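PDB 2ACA: putative adenylate cyclase, which is of unproven function but is probably a class IV-like adenylate cyclase of the CYTH family, acting on a phosphate-bearing nucleotide or related substrate. Local coordinates for residues N40-D45 with C110-R115; L15-K20 with A168-R173. One frame throughout, in Å; residues are numbered along the deposited sequence.

Overall arrangement
Both contacts reach one antiparallel sheet of the CYTH fold, their centres about 19 Å apart. Contact 1 joins two inner strands, 35-49 and 106-120, through a ladder broken at one end by a G1 beta bulge; one face of that ladder carries buried acidic and basic side chains, while the other is more open to solvent. Contact 2 lies at the sheet's margin, where strand 11-19, outermost within the chain, meets an irregular segment after helix 152-162. A single backbone bridge there replaces the ladder, and much of the grip comes from long side chains near the surface. Arg115 in contact 1 and Lys16 in contact 2 each reach a different phosphate ion, probably from the crystallisation liquor.

Contact 1: residues N40-D45 with C110-R115; sequences NNQESD and CSKKIR. With PO4 (phosphate ion), chain D.
Over one face of the Arg115 guanidinium, toward its rim, lies Glu43 OE2, 3.6 Å above the plane; phosphate oxygen O1 sits at the edge. The Glu43 carboxylate stands nearly upright against this plane, at 85°, so the salt bridge rests on one oxygen, Glu43 OE1 to Arg115 NH1 at 2.9 Å. Both side chains leave with CG anti to the backbone N and run side by side; a bend at chi3 of Arg115 (-71°) turns the guanidinium toward phosphate O3, which NH1 and NH2 hold weakly.

The strand segments 41-45 and 110-115 that carry them form an antiparallel ladder. Its straightest bond runs from Glu43 N to Lys113 O, 2.6 Å, nearly along the C=O axis, whereas the return from Lys113 N to Glu43 O is weak. Asn40 and Asn41 both face Arg115, a G1 beta bulge. A water donates to Glu43 O and Asp45 OD1 and accepts from Ser111 OG.

Arg65 bridges both acids and also binds the phosphate, while Asp128 pairs with Arg115. Glu43 OE2 and Asp45 OD1 approach to 2.6 Å, so one acid probably holds a proton; the phosphate, probably from the crystallisation liquor, may mark an anion site, as in CYTH proteins.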
ATOM      1  N   ASN A  40       2.444  23.785  -5.953  1.00 19.53           N
ATOM      2  CA  ASN A  40       3.563  23.588  -6.874  1.00 19.70           C
ATOM      3  C   ASN A  40       4.459  22.350  -6.682  1.00 18.52           C
ATOM      4  O   ASN A  40       5.679  22.427  -6.861  1.00 15.72           O
ATOM      5  CB  ASN A  40       4.427  24.852  -6.880  1.00 25.09           C
ATOM      6  CG  ASN A  40       3.623  26.104  -7.215  1.00 26.96           C
ATOM      7  OD1 ASN A  40       2.980  26.180  -8.260  1.00 25.85           O
ATOM      8  ND2 ASN A  40       3.656  27.089  -6.324  1.00 27.12           N
ATOM      9  N   ASN A  41       3.869  21.217  -6.313  1.00 20.98           N
ATOM     10  CA  ASN A  41       4.654  19.986  -6.168  1.00 20.52           C
ATOM     11  C   ASN A  41       4.674  19.304  -7.527  1.00 20.35           C
ATOM     12  O   ASN A  41       3.881  19.636  -8.411  1.00 21.61           O
ATOM     13  CB  ASN A  41       4.011  19.005  -5.179  1.00 21.60           C
ATOM     14  CG  ASN A  41       4.313  19.333  -3.733  1.00 21.54           C
ATOM     15  OD1 ASN A  41       4.346  18.443  -2.890  1.00 22.52           O
ATOM     16  ND2 ASN A  41       4.510  20.608  -3.433  1.00 20.90           N
ATOM     17  N   GLN A  42       5.582  18.357  -7.699  1.00 16.44           N
ATOM     18  CA  GLN A  42       5.631  17.604  -8.937  1.00 17.32           C
ATOM     19  C   GLN A  42       4.890  16.298  -8.655  1.00 17.10           C
ATOM     20  O   GLN A  42       5.172  15.620  -7.662  1.00 17.17           O
ATOM     21  CB  GLN A  42       7.070  17.287  -9.341  1.00 48.77           C
ATOM     22  CG  GLN A  42       7.164  16.603 -10.696  1.00 54.91           C
ATOM     23  CD  GLN A  42       8.541  16.038 -10.983  1.00 58.74           C
ATOM     24  OE1 GLN A  42       9.011  15.129 -10.293  1.00 61.88           O
ATOM     25  NE2 GLN A  42       9.195  16.571 -12.008  1.00 60.59           N
ATOM     26  N   GLU A  43       3.922  15.956  -9.498  1.00 17.05           N
ATOM     27  CA  GLU A  43       3.210  14.708  -9.297  1.00 15.31           C
ATOM     28  C   GLU A  43       3.539  13.738 -10.411  1.00 12.73           C
ATOM     29  O   GLU A  43       3.399  14.062 -11.584  1.00 12.02           O
ATOM     30  CB  GLU A  43       1.691  14.898  -9.253  1.00 20.61           C
ATOM     31  CG  GLU A  43       0.959  13.556  -9.073  1.00 20.98           C
ATOM     32  CD  GLU A  43      -0.552  13.673  -9.091  1.00 19.85           C
ATOM     33  OE1 GLU A  43      -1.117  14.317  -8.184  1.00 22.82           O
ATOM     34  OE2 GLU A  43      -1.179  13.113 -10.014  1.00 22.27           O
ATOM     35  N   SER A  44       3.991  12.551 -10.027  1.00 12.66           N
ATOM     36  CA  SER A  44       4.318  11.501 -10.984  1.00 12.34           C
ATOM     37  C   SER A  44       3.275  10.407 -10.835  1.00 10.96           C
ATOM     38  O   SER A  44       2.888  10.054  -9.719  1.00 12.89           O
ATOM     39  CB  SER A  44       5.698  10.917 -10.689  1.00 20.13           C
ATOM     40  OG  SER A  44       6.695  11.916 -10.739  1.00 27.06           O
ATOM     41  N   ASP A  45       2.796   9.900 -11.957  1.00 12.37           N
ATOM     42  CA  ASP A  45       1.821   8.825 -11.940  1.00 14.40           C
ATOM     43  C   ASP A  45       2.302   7.669 -12.808  1.00 14.99           C
ATOM     44  O   ASP A  45       2.842   7.865 -13.903  1.00 14.12           O
ATOM     45  CB  ASP A  45       0.450   9.311 -12.426  1.00 20.25           C
ATOM     46  CG  ASP A  45      -0.190  10.305 -11.465  1.00 21.74           C
ATOM     47  OD1 ASP A  45       0.138  11.507 -11.542  1.00 23.22           O
ATOM     48  OD2 ASP A  45      -1.008   9.881 -10.620  1.00 23.83           O
ATOM     49  N   CYS A 110       3.294   6.338 -17.794  1.00 26.00           N
ATOM     50  CA  CYS A 110       3.857   7.118 -16.704  1.00 30.51           C
ATOM     51  C   CYS A 110       3.681   8.583 -17.068  1.00 28.81           C
ATOM     52  O   CYS A 110       3.598   8.923 -18.244  1.00 29.92           O
ATOM     53  CB  CYS A 110       5.337   6.781 -16.491  1.00 48.99           C
ATOM     54  SG  CYS A 110       6.335   6.702 -17.981  1.00 65.34           S
ATOM     55  N   SER A 111       3.612   9.451 -16.064  1.00 22.02           N
ATOM     56  CA  SER A 111       3.418  10.867 -16.328  1.00 20.43           C
ATOM     57  C   SER A 111       3.879  11.753 -15.193  1.00 20.13           C
ATOM     58  O   SER A 111       3.980  11.314 -14.043  1.00 17.27           O
ATOM     59  CB  SER A 111       1.941  11.142 -16.599  1.00 25.79           C
ATOM     60  OG  SER A 111       1.161  10.792 -15.466  1.00 26.44           O
ATOM     61  N   LYS A 112       4.154  13.010 -15.536  1.00 26.49           N
ATOM     62  CA  LYS A 112       4.584  14.026 -14.583  1.00 26.82           C
ATOM     63  C   LYS A 112       3.752  15.284 -14.810  1.00 27.13           C
ATOM     64  O   LYS A 112       3.308  15.550 -15.925  1.00 25.03           O
ATOM     65  CB  LYS A 112       6.064  14.372 -14.774  1.00 40.19           C
ATOM     66  CG  LYS A 112       7.035  13.255 -14.443  1.00 46.35           C
ATOM     67  CD  LYS A 112       8.450  13.803 -14.304  1.00 48.66           C
ATOM     68  CE  LYS A 112       9.469  12.696 -14.050  1.00 49.80           C
ATOM     69  NZ  LYS A 112       9.638  11.792 -15.228  1.00 51.04           N
ATOM     70  N   LYS A 113       3.548  16.064 -13.757  1.00 18.00           N
ATOM     71  CA  LYS A 113       2.770  17.290 -13.872  1.00 18.70           C
ATOM     72  C   LYS A 113       3.024  18.059 -12.589  1.00 18.59           C
ATOM     73  O   LYS A 113       3.429  17.471 -11.583  1.00 14.83           O
ATOM     74  CB  LYS A 113       1.271  16.973 -13.996  1.00 36.12           C
ATOM     75  CG  LYS A 113       0.607  16.674 -12.659  1.00 40.00           C
ATOM     76  CD  LYS A 113      -0.477  15.599 -12.724  1.00 45.56           C
ATOM     77  CE  LYS A 113      -1.761  16.090 -13.352  1.00 48.46           C
ATOM     78  NZ  LYS A 113      -1.633  16.156 -14.821  1.00 52.39           N
ATOM     79  N   ILE A 114       2.812  19.371 -12.633  1.00 23.72           N
ATOM     80  CA  ILE A 114       2.996  20.211 -11.463  1.00 23.49           C
ATOM     81  C   ILE A 114       1.592  20.389 -10.910  1.00 23.46           C
ATOM     82  O   ILE A 114       0.670  20.739 -11.647  1.00 25.62           O
ATOM     83  CB  ILE A 114       3.616  21.579 -11.848  1.00 21.98           C
ATOM     84  CG1 ILE A 114       4.949  21.353 -12.567  1.00 23.30           C
ATOM     85  CG2 ILE A 114       3.847  22.424 -10.607  1.00 18.16           C
ATOM     86  CD1 ILE A 114       5.996  20.598 -11.740  1.00 25.28           C
ATOM     87  N   ARG A 115       1.416  20.137  -9.620  1.00 19.54           N
ATOM     88  CA  ARG A 115       0.088  20.239  -9.038  1.00 18.62           C
ATOM     89  C   ARG A 115      -0.020  21.009  -7.724  1.00 19.05           C
ATOM     90  O   ARG A 115       0.941  21.114  -6.957  1.00 17.14           O
ATOM     91  CB  ARG A 115      -0.488  18.822  -8.869  1.00 13.69           C
ATOM     92  CG  ARG A 115      -1.650  18.700  -7.886  1.00 12.35           C
ATOM     93  CD  ARG A 115      -2.284  17.314  -7.944  1.00 13.48           C
ATOM     94  NE  ARG A 115      -3.027  17.147  -9.182  1.00 13.34           N
ATOM     95  CZ  ARG A 115      -3.784  16.101  -9.481  1.00 15.86           C
ATOM     96  NH1 ARG A 115      -3.901  15.094  -8.624  1.00 15.70           N
ATOM     97  NH2 ARG A 115      -4.456  16.084 -10.628  1.00 15.86           N
TER
HETATM   98  P   PO4 D 304      -7.107  12.910  -9.625  1.00 47.28           P
HETATM   99  O1  PO4 D 304      -6.508  12.744 -10.975  1.00 47.55           O
HETATM  100  O2  PO4 D 304      -8.586  12.996  -9.744  1.00 48.96           O
HETATM  101  O3  PO4 D 304      -6.588  14.153  -9.004  1.00 48.82           O
HETATM  102  O4  PO4 D 304      -6.747  11.747  -8.776  1.00 49.87           O
HETATM  103  O   HOH W   1       1.525  12.973 -13.196  1.00 28.97           O

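Contact 2: residues L15-K20 with A168-R173; sequences LKYRVK and ADREHR. With PO4 (phosphate ion), chain C.
Bends at chi2 (-85°) and chi3 (-79°) fold Arg170 back over Tyr17, although its CB points away from the strand. Glu171, with CG anti to the backbone N, is bent at chi2 (63°) and runs beside Lys16. The Arg170 fold sets CD over the face of the Tyr17 ring, 3.9 Å from its centroid, as a CH-pi contact, while Asp169 CB meets the ring at its edge. Arg170 NH1 reaches back to Lys16 O in a weak bond, and His172 CE1 lies over one guanidinium face, toward its rim.

A single bridge pairs Tyr17 with Arg170 where the segment 168-173 crosses strand 11-19. This strand carries the ExExK signature of the CYTH (triphosphate tunnel) family, with Lys16 as its lysine, consistent with phosphate binding. Glu171 N gives Lys16 O an almost straight bond of 2.8 Å, and Arg18 N gives Asp169 O one of 3.1 Å; both donors sit above the carbonyl planes. Leu15 and Tyr17 also rest on helix 152-162.

Lys16 CD packs against Glu171 CG at 3.5 Å; Lys16 NZ weakly reaches a phosphate ion and, at long range, Glu138. Glu171 OE2 is gripped twice by Arg173: its anti lone pair takes the backbone N, and NE approaches from above the carboxylate plane at 3.1 Å. Poorly ordered Arg18 completes the salt-bridge network through a long, charge-only pairing of NE with Glu171 OE1.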
ATOM      1  N   LEU A  15     -15.272  17.378 -11.215  1.00 32.98           N
ATOM      2  CA  LEU A  15     -15.486  18.108 -12.460  1.00 32.34           C
ATOM      3  C   LEU A  15     -14.155  18.719 -12.852  1.00 30.49           C
ATOM      4  O   LEU A  15     -13.528  19.403 -12.046  1.00 30.83           O
ATOM      5  CB  LEU A  15     -16.519  19.223 -12.279  1.00 45.67           C
ATOM      6  CG  LEU A  15     -17.987  18.809 -12.195  1.00 47.65           C
ATOM      7  CD1 LEU A  15     -18.180  17.822 -11.064  1.00 48.55           C
ATOM      8  CD2 LEU A  15     -18.853  20.036 -11.972  1.00 46.88           C
ATOM      9  N   LYS A  16     -13.727  18.479 -14.084  1.00 21.96           N
ATOM     10  CA  LYS A  16     -12.459  19.011 -14.544  1.00 22.04           C
ATOM     11  C   LYS A  16     -12.686  20.190 -15.470  1.00 21.98           C
ATOM     12  O   LYS A  16     -13.578  20.171 -16.315  1.00 20.67           O
ATOM     13  CB  LYS A  16     -11.656  17.943 -15.290  1.00 24.23           C
ATOM     14  CG  LYS A  16     -10.226  18.376 -15.640  1.00 26.97           C
ATOM     15  CD  LYS A  16      -9.624  17.507 -16.745  1.00 27.48           C
ATOM     16  CE  LYS A  16      -9.834  16.018 -16.491  1.00 27.94           C
ATOM     17  NZ  LYS A  16      -8.790  15.393 -15.639  1.00 30.82           N
ATOM     18  N   TYR A  17     -11.866  21.218 -15.311  1.00 32.04           N
ATOM     19  CA  TYR A  17     -11.979  22.399 -16.143  1.00 34.12           C
ATOM     20  C   TYR A  17     -10.633  22.819 -16.684  1.00 35.15           C
ATOM     21  O   TYR A  17      -9.587  22.493 -16.125  1.00 35.80           O
ATOM     22  CB  TYR A  17     -12.563  23.580 -15.365  1.00 30.19           C
ATOM     23  CG  TYR A  17     -13.992  23.415 -14.913  1.00 31.83           C
ATOM     24  CD1 TYR A  17     -14.293  22.756 -13.728  1.00 31.98           C
ATOM     25  CD2 TYR A  17     -15.050  23.929 -15.669  1.00 31.42           C
ATOM     26  CE1 TYR A  17     -15.610  22.613 -13.301  1.00 32.76           C
ATOM     27  CE2 TYR A  17     -16.369  23.789 -15.248  1.00 32.67           C
ATOM     28  CZ  TYR A  17     -16.641  23.133 -14.064  1.00 33.16           C
ATOM     29  OH  TYR A  17     -17.943  23.012 -13.629  1.00 34.11           O
ATOM     30  N   ARG A  18     -10.683  23.559 -17.782  1.00 38.57           N
ATOM     31  CA  ARG A  18      -9.501  24.084 -18.433  1.00 40.92           C
ATOM     32  C   ARG A  18      -9.387  25.492 -17.840  1.00 42.64           C
ATOM     33  O   ARG A  18     -10.376  26.223 -17.805  1.00 42.65           O
ATOM     34  CB  ARG A  18      -9.769  24.176 -19.918  1.00 78.72           C
ATOM     35  CG  ARG A  18      -8.567  24.149 -20.826  1.00 80.47           C
ATOM     36  CD  ARG A  18      -9.117  24.145 -22.233  1.00 82.19           C
ATOM     37  NE  ARG A  18     -10.438  23.521 -22.249  1.00 83.41           N
ATOM     38  CZ  ARG A  18     -11.325  23.656 -23.225  1.00 84.13           C
ATOM     39  NH1 ARG A  18     -11.026  24.402 -24.283  1.00 85.51           N
ATOM     40  NH2 ARG A  18     -12.512  23.053 -23.134  1.00 84.05           N
ATOM     41  N   VAL A  19      -8.208  25.866 -17.355  1.00 52.36           N
ATOM     42  CA  VAL A  19      -8.028  27.194 -16.775  1.00 53.96           C
ATOM     43  C   VAL A  19      -7.114  28.017 -17.682  1.00 55.11           C
ATOM     44  O   VAL A  19      -5.923  27.728 -17.798  1.00 54.70           O
ATOM     45  CB  VAL A  19      -7.378  27.117 -15.370  1.00 42.28           C
ATOM     46  CG1 VAL A  19      -7.304  28.502 -14.730  1.00 42.07           C
ATOM     47  CG2 VAL A  19      -8.141  26.169 -14.504  1.00 42.12           C
ATOM     48  N   LYS A  20      -7.655  29.059 -18.303  1.00 59.19           N
ATOM     49  CA  LYS A  20      -6.849  29.878 -19.191  1.00 60.72           C
ATOM     50  C   LYS A  20      -6.087  31.008 -18.494  1.00 60.46           C
ATOM     51  O   LYS A  20      -5.282  31.676 -19.129  1.00 60.64           O
ATOM     52  CB  LYS A  20      -7.732  30.425 -20.316  1.00 69.33           C
ATOM     53  CG  LYS A  20      -8.318  29.320 -21.203  1.00 70.43           C
ATOM     54  CD  LYS A  20      -9.115  29.870 -22.385  1.00 70.98           C
ATOM     55  CE  LYS A  20     -10.405  30.549 -21.936  1.00 71.29           C
ATOM     56  NZ  LYS A  20     -11.216  31.028 -23.091  1.00 69.58           N
ATOM     57  N   ALA A 168     -18.712  25.635 -20.681  1.00 35.32           N
ATOM     58  CA  ALA A 168     -17.904  25.740 -21.888  1.00 32.62           C
ATOM     59  C   ALA A 168     -16.432  25.513 -21.552  1.00 30.66           C
ATOM     60  O   ALA A 168     -15.622  25.217 -22.430  1.00 29.95           O
ATOM     61  CB  ALA A 168     -18.095  27.117 -22.532  1.00 39.43           C
ATOM     62  N   ASP A 169     -16.096  25.660 -20.275  1.00 27.98           N
ATOM     63  CA  ASP A 169     -14.726  25.466 -19.811  1.00 27.39           C
ATOM     64  C   ASP A 169     -14.483  24.006 -19.409  1.00 25.50           C
ATOM     65  O   ASP A 169     -13.338  23.552 -19.328  1.00 22.90           O
ATOM     66  CB  ASP A 169     -14.437  26.384 -18.619  1.00 34.19           C
ATOM     67  CG  ASP A 169     -14.570  27.854 -18.973  1.00 33.22           C
ATOM     68  OD1 ASP A 169     -13.918  28.290 -19.949  1.00 28.01           O
ATOM     69  OD2 ASP A 169     -15.320  28.570 -18.272  1.00 31.49           O
ATOM     70  N   ARG A 170     -15.575  23.287 -19.162  1.00 33.38           N
ATOM     71  CA  ARG A 170     -15.521  21.885 -18.774  1.00 34.58           C
ATOM     72  C   ARG A 170     -14.625  21.070 -19.684  1.00 34.45           C
ATOM     73  O   ARG A 170     -14.692  21.190 -20.903  1.00 36.25           O
ATOM     74  CB  ARG A 170     -16.926  21.282 -18.793  1.00 32.20           C
ATOM     75  CG  ARG A 170     -17.748  21.586 -17.549  1.00 36.21           C
ATOM     76  CD  ARG A 170     -17.449  20.586 -16.430  1.00 36.09           C
ATOM     77  NE  ARG A 170     -18.155  19.321 -16.631  1.00 37.55           N
ATOM     78  CZ  ARG A 170     -17.581  18.123 -16.581  1.00 38.48           C
ATOM     79  NH1 ARG A 170     -16.281  18.010 -16.339  1.00 40.84           N
ATOM     80  NH2 ARG A 170     -18.310  17.029 -16.763  1.00 38.74           N
ATOM     81  N   GLU A 171     -13.781  20.243 -19.079  1.00 28.32           N
ATOM     82  CA  GLU A 171     -12.880  19.374 -19.825  1.00 27.16           C
ATOM     83  C   GLU A 171     -13.286  17.934 -19.537  1.00 26.60           C
ATOM     84  O   GLU A 171     -13.185  17.462 -18.404  1.00 26.35           O
ATOM     85  CB  GLU A 171     -11.429  19.600 -19.395  1.00 33.99           C
ATOM     86  CG  GLU A 171     -10.449  18.594 -19.991  1.00 35.79           C
ATOM     87  CD  GLU A 171     -10.375  18.671 -21.502  1.00 36.61           C
ATOM     88  OE1 GLU A 171      -9.845  19.681 -22.016  1.00 38.30           O
ATOM     89  OE2 GLU A 171     -10.849  17.732 -22.182  1.00 36.31           O
ATOM     90  N   HIS A 172     -13.751  17.238 -20.569  1.00 22.56           N
ATOM     91  CA  HIS A 172     -14.188  15.858 -20.421  1.00 22.84           C
ATOM     92  C   HIS A 172     -13.093  14.827 -20.660  1.00 23.36           C
ATOM     93  O   HIS A 172     -13.207  13.692 -20.207  1.00 20.50           O
ATOM     94  CB  HIS A 172     -15.381  15.581 -21.340  1.00 32.24           C
ATOM     95  CG  HIS A 172     -16.675  16.121 -20.818  1.00 33.55           C
ATOM     96  ND1 HIS A 172     -16.938  17.470 -20.727  1.00 33.91           N
ATOM     97  CD2 HIS A 172     -17.768  15.491 -20.327  1.00 33.76           C
ATOM     98  CE1 HIS A 172     -18.137  17.649 -20.202  1.00 34.22           C
ATOM     99  NE2 HIS A 172     -18.662  16.463 -19.949  1.00 34.12           N
ATOM    100  N   ARG A 173     -12.039  15.208 -21.373  1.00 31.00           N
ATOM    101  CA  ARG A 173     -10.942  14.283 -21.620  1.00 35.34           C
ATOM    102  C   ARG A 173     -10.134  14.181 -20.326  1.00 38.02           C
ATOM    103  O   ARG A 173      -9.698  15.194 -19.769  1.00 37.63           O
ATOM    104  CB  ARG A 173     -10.057  14.794 -22.758  1.00 38.19           C
ATOM    105  CG  ARG A 173     -10.720  14.781 -24.126  1.00 37.47           C
ATOM    106  CD  ARG A 173      -9.809  15.425 -25.143  1.00 37.14           C
ATOM    107  NE  ARG A 173      -9.563  16.832 -24.842  1.00 37.64           N
ATOM    108  CZ  ARG A 173      -8.682  17.593 -25.485  1.00 37.20           C
ATOM    109  NH1 ARG A 173      -7.954  17.081 -26.472  1.00 37.30           N
ATOM    110  NH2 ARG A 173      -8.526  18.865 -25.146  1.00 36.12           N
TER
HETATM  111  P   PO4 C 303      -8.456  11.978 -14.181  1.00 67.27           P
HETATM  112  O1  PO4 C 303      -8.441  10.837 -13.230  1.00 67.51           O
HETATM  113  O2  PO4 C 303      -7.958  13.197 -13.494  1.00 66.48           O
HETATM  114  O3  PO4 C 303      -9.845  12.208 -14.657  1.00 65.81           O
HETATM  115  O4  PO4 C 303      -7.583  11.668 -15.344  1.00 66.95           O